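Dihydrodipicolinate synthase (Agrobacterium tumefaciens, PDB 3B4U) probably catalyses the condensation of pyruvate with aspartate semialdehyde, an early step of lysine biosynthesis. Local coordinates at residues Phe244-Val252 with Trp263-Ile273; Leu95-Pro106 with Ile129-Tyr139. All coordinates share one frame; numbering follows the deposited sequence.

Interaction 1: Phe244-Val252 with Trp263-Ile273; sequences FPVTPAVKV and WSDVRAPLVAI
Lys251 in the first turns of helix 246-258 lies close to Trp263, with their CA atoms 5.3 Å apart; the chain then swings out around Ala268 and returns, so that Ile273 comes beside Pro248 (CA atoms 6.3 Å apart). The loop meets the helix with backbone carbonyls as well as side chains, and one water joins them. The chain of Lys251 bends about its CG-CD bond (chi3 109°), which turns NZ to the backbone of Asp265. Lys251 NZ donates to Asp265 O at 2.8 Å, in the carbonyl plane. Glu49 forms a salt bridge with the same NZ, and Thr13 O also accepts from it. Farther back on the chain, Lys251 CD lies 3.8 Å from Val266 CG1. Lys251 CE meets the edge of the Trp263 indole, 4.2 Å from CE3. Ile273 CG1 is 3.6 Å from Val252 CG2, the two side chains crossing at about a right angle. The same CG1 also lies 3.8 Å from Pro248 CB. Leu270 CD1 approaches the proline ring from another direction, 4.1 Å from Pro248 CG. A water donates to Pro248 O and Ser264 O and accepts a weak bond from Ile273 N. Leu270 and Val271 also pack on Phe110 and Ser114 of the second subunit. This loop, folded back on its preceding helix, belongs to the C-terminal helical region after the TIM barrel in this family.

Interaction 2: Leu95-Pro106 with Ile129-Tyr139; sequences LNAGARNILLAP and IGKDARDILVY
Arg134 crosses to Leu95 and Ala99 with its guanidinium lying flat against one side chain and gripping two carbonyls. Leu95 CD2 sits over the centre of one guanidinium face, 3.6 Å from Arg134 CZ, and the two side chains run past each other in opposite directions. Arg134 NH1 and NH2 both donate to Ala99 O, in the guanidinium plane, NH2 at 2.8 Å. NH2 also donates to Leu95 O at 3.0 Å, on a lone pair of that oxygen. Leu95 O accepts from Gly98 N as well, within the Schellman motif that ends the helix. At Arg134, CG stands between the backbone N and carbonyl carbon (chi1 57°), and the chain is then extended as far as NE, which carries the guanidinium over to the carbonyls of Leu95 and Ala99. Arg134 NH1 completes the clamp with a salt bridge to the anti lone pair of Asp135 OD2, so several bonds fix the rotation of the guanidinium.

Farther along, Leu103 lies over the phenol of Tyr139. Its CD2 is 3.9 Å from the ring centroid and 15° off the normal, a CH-pi contact. Tyr139 OH is hydrogen-bonded to Thr46 OG1. On the sheet face bearing Ile102, Leu104 and Ile136, the two isoleucines point the same way, with Ile102 CG1 3.7 Å from Ile136 CD1. Leu104 CB adds a contact to Ile136 CG2 at 3.8 Å. Between these two faces, parallel backbone bonds join strand 101-104 to strand 136-140, among them Leu137 N to Ile102 O at 2.8 Å.

Strands 101-104 and 136-140, joined through helix 115-129, form a beta-alpha-beta unit of the barrel. Strand 75-79 pairs with 101-104 on one side, strand 165-170 follows 136-140 on the other, and Ile102 also packs on helix 84-96.

Interactions 1 and 2 lie on opposite sides of the chain's centre, their own centres about 28 Å apart and their nearest atoms about 8 Å apart, without touching. Interaction 2 belongs to the barrel wall, and interaction 1 to the C-terminal helices. Both reach the loop that follows strand 40-43, at Glu49 from interaction 1 and at Thr46 from interaction 2. Both also border the second subunit, where Tyr109 of that subunit packs on Tyr139. Tyr139 lies beside Lys169, a grouping consistent with the active site known in relatives. A bound magnesium ion is about 9 Å from the Ala105 side chain.

Interaction 1: Phe244-Val252 with Trp263-Ile273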
loop_
_atom_site.group_PDB
_atom_site.type_symbol
_atom_site.label_atom_id
_atom_site.label_comp_id
_atom_site.label_asym_id
_atom_site.label_seq_id
_atom_site.Cartn_x
_atom_site.Cartn_y
_atom_site.Cartn_z
ATOM N N PHE B 244 -9.968 19.910 -6.335
ATOM C CA PHE B 244 -10.452 18.639 -6.913
ATOM C C PHE B 244 -9.411 17.530 -6.700
ATOM O O PHE B 244 -8.211 17.805 -6.652
ATOM C CB PHE B 244 -10.754 18.853 -8.412
ATOM C CG PHE B 244 -11.532 20.115 -8.711
ATOM C CD1 PHE B 244 -12.905 20.175 -8.482
ATOM C CD2 PHE B 244 -10.908 21.235 -9.228
ATOM C CE1 PHE B 244 -13.616 21.350 -8.744
ATOM C CE2 PHE B 244 -11.615 22.409 -9.487
ATOM C CZ PHE B 244 -12.968 22.460 -9.248
ATOM N N PRO B 245 -9.835 16.241 -6.573
ATOM C CA PRO B 245 -8.843 15.152 -6.532
ATOM C C PRO B 245 -7.896 15.200 -7.725
ATOM O O PRO B 245 -8.328 15.404 -8.842
ATOM C CB PRO B 245 -9.714 13.872 -6.531
ATOM C CG PRO B 245 -10.884 14.302 -5.754
ATOM C CD PRO B 245 -11.185 15.681 -6.370
ATOM N N VAL B 246 -6.610 15.051 -7.463
ATOM C CA VAL B 246 -5.603 15.446 -8.455
ATOM C C VAL B 246 -5.645 14.591 -9.720
ATOM O O VAL B 246 -5.690 15.126 -10.833
ATOM C CB VAL B 246 -4.156 15.457 -7.847
ATOM C CG1 VAL B 246 -3.138 15.937 -8.851
ATOM C CG2 VAL B 246 -4.046 16.278 -6.578
ATOM N N THR B 247 -5.614 13.275 -9.570
ATOM C CA THR B 247 -5.531 12.421 -10.725
ATOM C C THR B 247 -6.807 12.461 -11.572
ATOM O O THR B 247 -6.745 12.628 -12.796
ATOM C CB THR B 247 -5.093 11.007 -10.305
ATOM O OG1 THR B 247 -3.773 11.101 -9.726
ATOM C CG2 THR B 247 -5.081 10.054 -11.504
ATOM N N PRO B 248 -7.992 12.372 -10.938
ATOM C CA PRO B 248 -9.202 12.531 -11.743
ATOM C C PRO B 248 -9.267 13.889 -12.498
ATOM O O PRO B 248 -9.717 13.935 -13.638
ATOM C CB PRO B 248 -10.322 12.355 -10.709
ATOM C CG PRO B 248 -9.715 11.465 -9.622
ATOM C CD PRO B 248 -8.298 11.981 -9.547
ATOM N N ALA B 249 -8.791 14.972 -11.888
ATOM C CA ALA B 249 -8.786 16.272 -12.562
ATOM C C ALA B 249 -7.815 16.338 -13.734
ATOM O O ALA B 249 -8.120 16.905 -14.770
ATOM C CB ALA B 249 -8.518 17.398 -11.570
ATOM N N VAL B 250 -6.641 15.728 -13.589
ATOM C CA VAL B 250 -5.734 15.633 -14.709
ATOM C C VAL B 250 -6.387 14.918 -15.882
ATOM O O VAL B 250 -6.304 15.347 -17.036
ATOM C CB VAL B 250 -4.437 14.890 -14.275
ATOM C CG1 VAL B 250 -3.620 14.465 -15.482
ATOM C CG2 VAL B 250 -3.588 15.784 -13.395
ATOM N N LYS B 251 -7.074 13.813 -15.587
ATOM C CA LYS B 251 -7.761 13.075 -16.647
ATOM C C LYS B 251 -8.849 13.895 -17.343
ATOM O O LYS B 251 -9.001 13.827 -18.562
ATOM C CB LYS B 251 -8.291 11.757 -16.097
ATOM C CG LYS B 251 -7.179 10.742 -15.778
ATOM C CD LYS B 251 -7.743 9.425 -15.209
ATOM C CE LYS B 251 -7.599 8.303 -16.216
ATOM N NZ LYS B 251 -8.116 7.029 -15.667
ATOM N N VAL B 252 -9.570 14.706 -16.574
ATOM C CA VAL B 252 -10.555 15.622 -17.170
ATOM C C VAL B 252 -9.876 16.525 -18.207
ATOM O O VAL B 252 -10.407 16.757 -19.268
ATOM C CB VAL B 252 -11.238 16.482 -16.059
ATOM C CG1 VAL B 252 -11.963 17.684 -16.644
ATOM C CG2 VAL B 252 -12.194 15.680 -15.203
ATOM N N TRP B 263 -11.028 9.315 -21.047
ATOM C CA TRP B 263 -10.217 9.649 -19.881
ATOM C C TRP B 263 -11.026 9.964 -18.671
ATOM O O TRP B 263 -10.464 9.912 -17.595
ATOM C CB TRP B 263 -9.270 10.801 -20.212
ATOM C CG TRP B 263 -8.409 10.442 -21.341
ATOM C CD1 TRP B 263 -8.578 10.810 -22.633
ATOM C CD2 TRP B 263 -7.278 9.556 -21.310
ATOM N NE1 TRP B 263 -7.634 10.219 -23.417
ATOM C CE2 TRP B 263 -6.818 9.436 -22.626
ATOM C CE3 TRP B 263 -6.591 8.870 -20.285
ATOM C CZ2 TRP B 263 -5.725 8.640 -22.955
ATOM C CZ3 TRP B 263 -5.513 8.081 -20.612
ATOM C CH2 TRP B 263 -5.070 7.979 -21.930
ATOM N N SER B 264 -12.340 10.198 -18.843
ATOM C CA SER B 264 -13.253 10.521 -17.747
ATOM C C SER B 264 -13.081 9.514 -16.627
ATOM O O SER B 264 -12.739 9.902 -15.468
ATOM C CB SER B 264 -14.716 10.676 -18.243
ATOM O OG SER B 264 -15.101 9.605 -19.084
ATOM N N ASP B 265 -13.206 8.258 -17.031
ATOM C CA ASP B 265 -13.316 7.141 -16.123
ATOM C C ASP B 265 -12.046 6.930 -15.300
ATOM O O ASP B 265 -10.920 6.970 -15.821
ATOM C CB ASP B 265 -13.669 5.850 -16.880
ATOM C CG ASP B 265 -15.141 5.758 -17.258
ATOM O OD1 ASP B 265 -15.906 6.646 -16.853
ATOM O OD2 ASP B 265 -15.485 4.807 -17.983
ATOM N N VAL B 266 -12.251 6.688 -14.014
ATOM C CA VAL B 266 -11.186 6.334 -13.104
ATOM C C VAL B 266 -11.524 5.020 -12.466
ATOM O O VAL B 266 -12.680 4.587 -12.457
ATOM C CB VAL B 266 -10.976 7.407 -12.002
ATOM C CG1 VAL B 266 -10.437 8.705 -12.628
ATOM C CG2 VAL B 266 -12.244 7.658 -11.188
ATOM N N ARG B 267 -10.534 4.371 -11.899
ATOM C CA ARG B 267 -10.736 3.116 -11.213
ATOM C C ARG B 267 -10.950 3.358 -9.734
ATOM O O ARG B 267 -10.305 4.196 -9.106
ATOM C CB ARG B 267 -9.527 2.189 -11.441
ATOM C CG ARG B 267 -9.611 0.792 -10.982
ATOM C CD ARG B 267 -8.567 -0.057 -11.708
ATOM N NE ARG B 267 -8.881 -0.622 -13.032
ATOM C CZ ARG B 267 -8.064 -1.509 -13.643
ATOM N NH1 ARG B 267 -6.908 -1.807 -13.085
ATOM N NH2 ARG B 267 -8.357 -2.090 -14.804
ATOM N N ALA B 268 -11.865 2.607 -9.142
ATOM C CA ALA B 268 -12.049 2.624 -7.706
ATOM C C ALA B 268 -10.682 2.349 -7.064
ATOM O O ALA B 268 -9.915 1.548 -7.568
ATOM C CB ALA B 268 -13.068 1.540 -7.310
ATOM N N PRO B 269 -10.375 2.998 -5.932
ATOM C CA PRO B 269 -11.261 3.785 -5.088
ATOM C C PRO B 269 -11.416 5.268 -5.420
ATOM O O PRO B 269 -12.065 5.996 -4.662
ATOM C CB PRO B 269 -10.582 3.626 -3.738
ATOM C CG PRO B 269 -9.139 3.640 -4.100
ATOM C CD PRO B 269 -9.048 2.834 -5.321
ATOM N N LEU B 270 -10.863 5.720 -6.538
ATOM C CA LEU B 270 -11.159 7.056 -7.041
ATOM C C LEU B 270 -12.583 7.080 -7.586
ATOM O O LEU B 270 -13.138 6.029 -7.911
ATOM C CB LEU B 270 -10.159 7.468 -8.112
ATOM C CG LEU B 270 -8.677 7.491 -7.719
ATOM C CD1 LEU B 270 -7.815 7.967 -8.849
ATOM C CD2 LEU B 270 -8.443 8.349 -6.472
ATOM N N VAL B 271 -13.128 8.283 -7.684
ATOM C CA VAL B 271 -14.431 8.493 -8.300
ATOM C C VAL B 271 -14.348 9.575 -9.371
ATOM O O VAL B 271 -13.508 10.426 -9.322
ATOM C CB VAL B 271 -15.508 8.813 -7.248
ATOM C CG1 VAL B 271 -15.657 7.628 -6.251
ATOM C CG2 VAL B 271 -15.268 10.091 -6.557
ATOM N N ALA B 272 -15.254 9.467 -10.339
ATOM C CA ALA B 272 -15.431 10.399 -11.442
ATOM C C ALA B 272 -15.597 11.831 -10.956
ATOM O O ALA B 272 -16.284 12.065 -10.007
ATOM C CB ALA B 272 -16.694 9.972 -12.253
ATOM N N ILE B 273 -14.966 12.797 -11.616
ATOM C CA ILE B 273 -15.309 14.208 -11.430
ATOM C C ILE B 273 -16.740 14.453 -11.946
ATOM O O ILE B 273 -17.077 14.055 -13.037
ATOM C CB ILE B 273 -14.325 15.107 -12.215
ATOM C CG1 ILE B 273 -12.875 14.939 -11.723
ATOM C CG2 ILE B 273 -14.760 16.576 -12.147
ATOM C CD1 ILE B 273 -12.632 15.443 -10.362
HETATM O O HOH W 1 -12.333 12.347 -13.601
#

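Interaction 2: Leu95-Pro106 with Ile129-Tyr139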
loop_
_atom_site.group_PDB
_atom_site.type_symbol
_atom_site.label_atom_id
_atom_site.label_comp_id
_atom_site.label_asym_id
_atom_site.label_seq_id
_atom_site.Cartn_x
_atom_site.Cartn_y
_atom_site.Cartn_z
ATOM N N LEU B 95 13.333 -3.880 -15.822
ATOM C CA LEU B 95 14.731 -3.658 -16.181
ATOM C C LEU B 95 15.201 -4.657 -17.229
ATOM O O LEU B 95 15.912 -4.285 -18.153
ATOM C CB LEU B 95 15.628 -3.738 -14.949
ATOM C CG LEU B 95 15.478 -2.585 -13.933
ATOM C CD1 LEU B 95 16.322 -2.868 -12.709
ATOM C CD2 LEU B 95 15.797 -1.209 -14.554
ATOM N N ASN B 96 14.766 -5.911 -17.120
ATOM C CA ASN B 96 15.132 -6.945 -18.092
ATOM C C ASN B 96 14.543 -6.634 -19.450
ATOM O O ASN B 96 15.133 -6.955 -20.488
ATOM C CB ASN B 96 14.635 -8.317 -17.618
ATOM C CG ASN B 96 14.830 -9.398 -18.668
ATOM O OD1 ASN B 96 13.872 -9.889 -19.262
ATOM N ND2 ASN B 96 16.075 -9.743 -18.907
ATOM N N ALA B 97 13.376 -6.020 -19.478
ATOM C CA ALA B 97 12.724 -5.584 -20.708
ATOM C C ALA B 97 13.378 -4.356 -21.328
ATOM O O ALA B 97 13.056 -3.984 -22.458
ATOM C CB ALA B 97 11.255 -5.314 -20.469
ATOM N N GLY B 98 14.285 -3.713 -20.609
ATOM C CA GLY B 98 15.008 -2.562 -21.125
ATOM C C GLY B 98 14.472 -1.201 -20.674
ATOM O O GLY B 98 14.878 -0.195 -21.225
ATOM N N ALA B 99 13.617 -1.149 -19.655
ATOM C CA ALA B 99 13.076 0.121 -19.199
ATOM C C ALA B 99 14.182 1.066 -18.848
ATOM O O ALA B 99 15.231 0.678 -18.329
ATOM C CB ALA B 99 12.162 -0.094 -18.001
ATOM N N ARG B 100 13.947 2.351 -19.097
ATOM C CA ARG B 100 14.924 3.385 -18.776
ATOM C C ARG B 100 15.223 3.435 -17.284
ATOM O O ARG B 100 16.373 3.606 -16.865
ATOM C CB ARG B 100 14.381 4.761 -19.216
ATOM C CG ARG B 100 15.469 5.788 -19.274
ATOM C CD ARG B 100 14.992 7.216 -19.239
ATOM N NE ARG B 100 16.098 8.179 -19.455
ATOM C CZ ARG B 100 17.028 8.542 -18.570
ATOM N NH1 ARG B 100 17.055 8.099 -17.338
ATOM N NH2 ARG B 100 17.970 9.404 -18.937
ATOM N N ASN B 101 14.162 3.328 -16.487
ATOM C CA ASN B 101 14.259 3.475 -15.050
ATOM C C ASN B 101 13.097 2.760 -14.401
ATOM O O ASN B 101 12.051 2.515 -15.028
ATOM C CB ASN B 101 14.136 4.972 -14.593
ATOM C CG ASN B 101 15.290 5.833 -14.982
ATOM O OD1 ASN B 101 16.346 5.852 -14.291
ATOM N ND2 ASN B 101 15.124 6.559 -16.037
ATOM N N ILE B 102 13.273 2.476 -13.112
ATOM C CA ILE B 102 12.185 2.186 -12.204
ATOM C C ILE B 102 11.929 3.425 -11.348
ATOM O O ILE B 102 12.867 4.025 -10.854
ATOM C CB ILE B 102 12.566 1.019 -11.260
ATOM C CG1 ILE B 102 13.053 -0.213 -12.041
ATOM C CG2 ILE B 102 11.375 0.658 -10.342
ATOM C CD1 ILE B 102 12.072 -0.741 -13.068
ATOM N N LEU B 103 10.660 3.784 -11.152
ATOM C CA LEU B 103 10.262 4.784 -10.167
ATOM C C LEU B 103 9.768 4.006 -8.978
ATOM O O LEU B 103 8.661 3.466 -9.007
ATOM C CB LEU B 103 9.195 5.695 -10.748
ATOM C CG LEU B 103 8.645 6.722 -9.754
ATOM C CD1 LEU B 103 9.733 7.704 -9.307
ATOM C CD2 LEU B 103 7.452 7.473 -10.359
ATOM N N LEU B 104 10.607 3.891 -7.959
ATOM C CA LEU B 104 10.364 2.995 -6.844
ATOM C C LEU B 104 9.944 3.745 -5.599
ATOM O O LEU B 104 10.719 4.478 -4.988
ATOM C CB LEU B 104 11.623 2.178 -6.559
ATOM C CG LEU B 104 11.521 1.130 -5.459
ATOM C CD1 LEU B 104 10.492 0.043 -5.765
ATOM C CD2 LEU B 104 12.896 0.517 -5.187
ATOM N N ALA B 105 8.702 3.519 -5.195
ATOM C CA ALA B 105 8.217 4.050 -3.943
ATOM C C ALA B 105 8.723 3.202 -2.785
ATOM O O ALA B 105 8.889 2.001 -2.924
ATOM C CB ALA B 105 6.684 4.099 -3.914
ATOM N N PRO B 106 8.920 3.819 -1.616
ATOM C CA PRO B 106 9.082 3.012 -0.403
ATOM C C PRO B 106 7.761 2.277 -0.115
ATOM O O PRO B 106 6.716 2.671 -0.610
ATOM C CB PRO B 106 9.361 4.051 0.679
ATOM C CG PRO B 106 8.572 5.238 0.204
ATOM C CD PRO B 106 8.750 5.255 -1.296
ATOM N N ILE B 129 16.814 -8.084 -6.657
ATOM C CA ILE B 129 16.888 -7.855 -8.118
ATOM C C ILE B 129 18.153 -8.516 -8.670
ATOM O O ILE B 129 18.114 -9.184 -9.719
ATOM C CB ILE B 129 16.872 -6.363 -8.468
ATOM C CG1 ILE B 129 15.525 -5.715 -8.100
ATOM C CG2 ILE B 129 17.146 -6.154 -9.965
ATOM C CD1 ILE B 129 15.556 -4.239 -8.111
ATOM N N GLY B 130 19.254 -8.347 -7.948
ATOM C CA GLY B 130 20.531 -8.942 -8.300
ATOM C C GLY B 130 21.412 -8.032 -9.115
ATOM O O GLY B 130 21.271 -6.797 -9.123
ATOM N N LYS B 131 22.301 -8.683 -9.859
ATOM C CA LYS B 131 23.378 -8.001 -10.526
ATOM C C LYS B 131 22.908 -7.021 -11.581
ATOM O O LYS B 131 23.620 -6.095 -11.925
ATOM C CB LYS B 131 24.370 -9.030 -11.118
ATOM C CG LYS B 131 23.819 -9.836 -12.274
ATOM C CD LYS B 131 24.819 -10.891 -12.777
ATOM C CE LYS B 131 24.219 -11.664 -13.937
ATOM N NZ LYS B 131 25.167 -12.668 -14.545
ATOM N N ASP B 132 21.731 -7.273 -12.122
ATOM C CA ASP B 132 21.133 -6.421 -13.132
ATOM C C ASP B 132 20.493 -5.117 -12.622
ATOM O O ASP B 132 20.032 -4.309 -13.409
ATOM C CB ASP B 132 20.031 -7.223 -13.847
ATOM C CG ASP B 132 20.554 -8.462 -14.584
ATOM O OD1 ASP B 132 21.707 -8.451 -15.082
ATOM O OD2 ASP B 132 19.774 -9.439 -14.674
ATOM N N ALA B 133 20.412 -4.919 -11.318
ATOM C CA ALA B 133 19.812 -3.711 -10.762
ATOM C C ALA B 133 20.521 -2.502 -11.314
ATOM O O ALA B 133 21.760 -2.449 -11.357
ATOM C CB ALA B 133 19.924 -3.762 -9.251
ATOM N N ARG B 134 19.740 -1.496 -11.697
ATOM C CA ARG B 134 20.278 -0.263 -12.277
ATOM C C ARG B 134 19.133 0.747 -12.269
ATOM O O ARG B 134 17.971 0.353 -12.266
ATOM C CB ARG B 134 20.752 -0.463 -13.730
ATOM C CG ARG B 134 19.661 -0.994 -14.642
ATOM C CD ARG B 134 20.091 -1.120 -16.105
ATOM N NE ARG B 134 19.006 -1.623 -16.936
ATOM C CZ ARG B 134 18.004 -0.893 -17.430
ATOM N NH1 ARG B 134 17.936 0.419 -17.221
ATOM N NH2 ARG B 134 17.024 -1.505 -18.056
ATOM N N ASP B 135 19.470 2.031 -12.312
ATOM C CA ASP B 135 18.533 3.050 -12.819
ATOM C C ASP B 135 17.270 3.169 -12.008
ATOM O O ASP B 135 16.197 3.409 -12.547
ATOM C CB ASP B 135 18.293 2.830 -14.317
ATOM C CG ASP B 135 19.590 2.921 -15.115
ATOM O OD1 ASP B 135 20.442 3.742 -14.727
ATOM O OD2 ASP B 135 19.744 2.199 -16.111
ATOM N N ILE B 136 17.411 3.058 -10.696
ATOM C CA ILE B 136 16.296 3.225 -9.773
ATOM C C ILE B 136 16.197 4.686 -9.344
ATOM O O ILE B 136 17.175 5.259 -8.832
ATOM C CB ILE B 136 16.483 2.373 -8.513
ATOM C CG1 ILE B 136 16.781 0.906 -8.835
ATOM C CG2 ILE B 136 15.279 2.498 -7.606
ATOM C CD1 ILE B 136 15.776 0.228 -9.560
ATOM N N LEU B 137 15.013 5.247 -9.562
ATOM C CA LEU B 137 14.657 6.573 -9.078
ATOM C C LEU B 137 13.794 6.380 -7.852
ATOM O O LEU B 137 12.697 5.812 -7.934
ATOM C CB LEU B 137 13.843 7.323 -10.136
ATOM C CG LEU B 137 14.519 7.418 -11.502
ATOM C CD1 LEU B 137 13.522 7.964 -12.538
ATOM C CD2 LEU B 137 15.784 8.257 -11.445
ATOM N N VAL B 138 14.241 6.792 -6.666
ATOM C CA VAL B 138 13.436 6.600 -5.469
ATOM C C VAL B 138 12.401 7.715 -5.371
ATOM O O VAL B 138 12.669 8.878 -5.659
ATOM C CB VAL B 138 14.323 6.456 -4.208
ATOM C CG1 VAL B 138 15.157 5.186 -4.328
ATOM C CG2 VAL B 138 15.165 7.673 -3.937
ATOM N N TYR B 139 11.202 7.334 -4.948
ATOM C CA TYR B 139 10.021 8.216 -5.083
ATOM C C TYR B 139 9.624 8.794 -3.733
ATOM O O TYR B 139 9.162 8.076 -2.851
ATOM C CB TYR B 139 8.880 7.394 -5.694
ATOM C CG TYR B 139 7.677 8.135 -6.202
ATOM C CD1 TYR B 139 7.623 9.517 -6.373
ATOM C CD2 TYR B 139 6.548 7.401 -6.564
ATOM C CE1 TYR B 139 6.476 10.130 -6.906
ATOM C CE2 TYR B 139 5.436 7.994 -7.126
ATOM C CZ TYR B 139 5.417 9.356 -7.297
ATOM O OH TYR B 139 4.275 9.933 -7.806
HETATM O O HOH W 2 18.370 -8.922 -17.751
HETATM O O HOH W 3 18.556 3.795 -18.394
#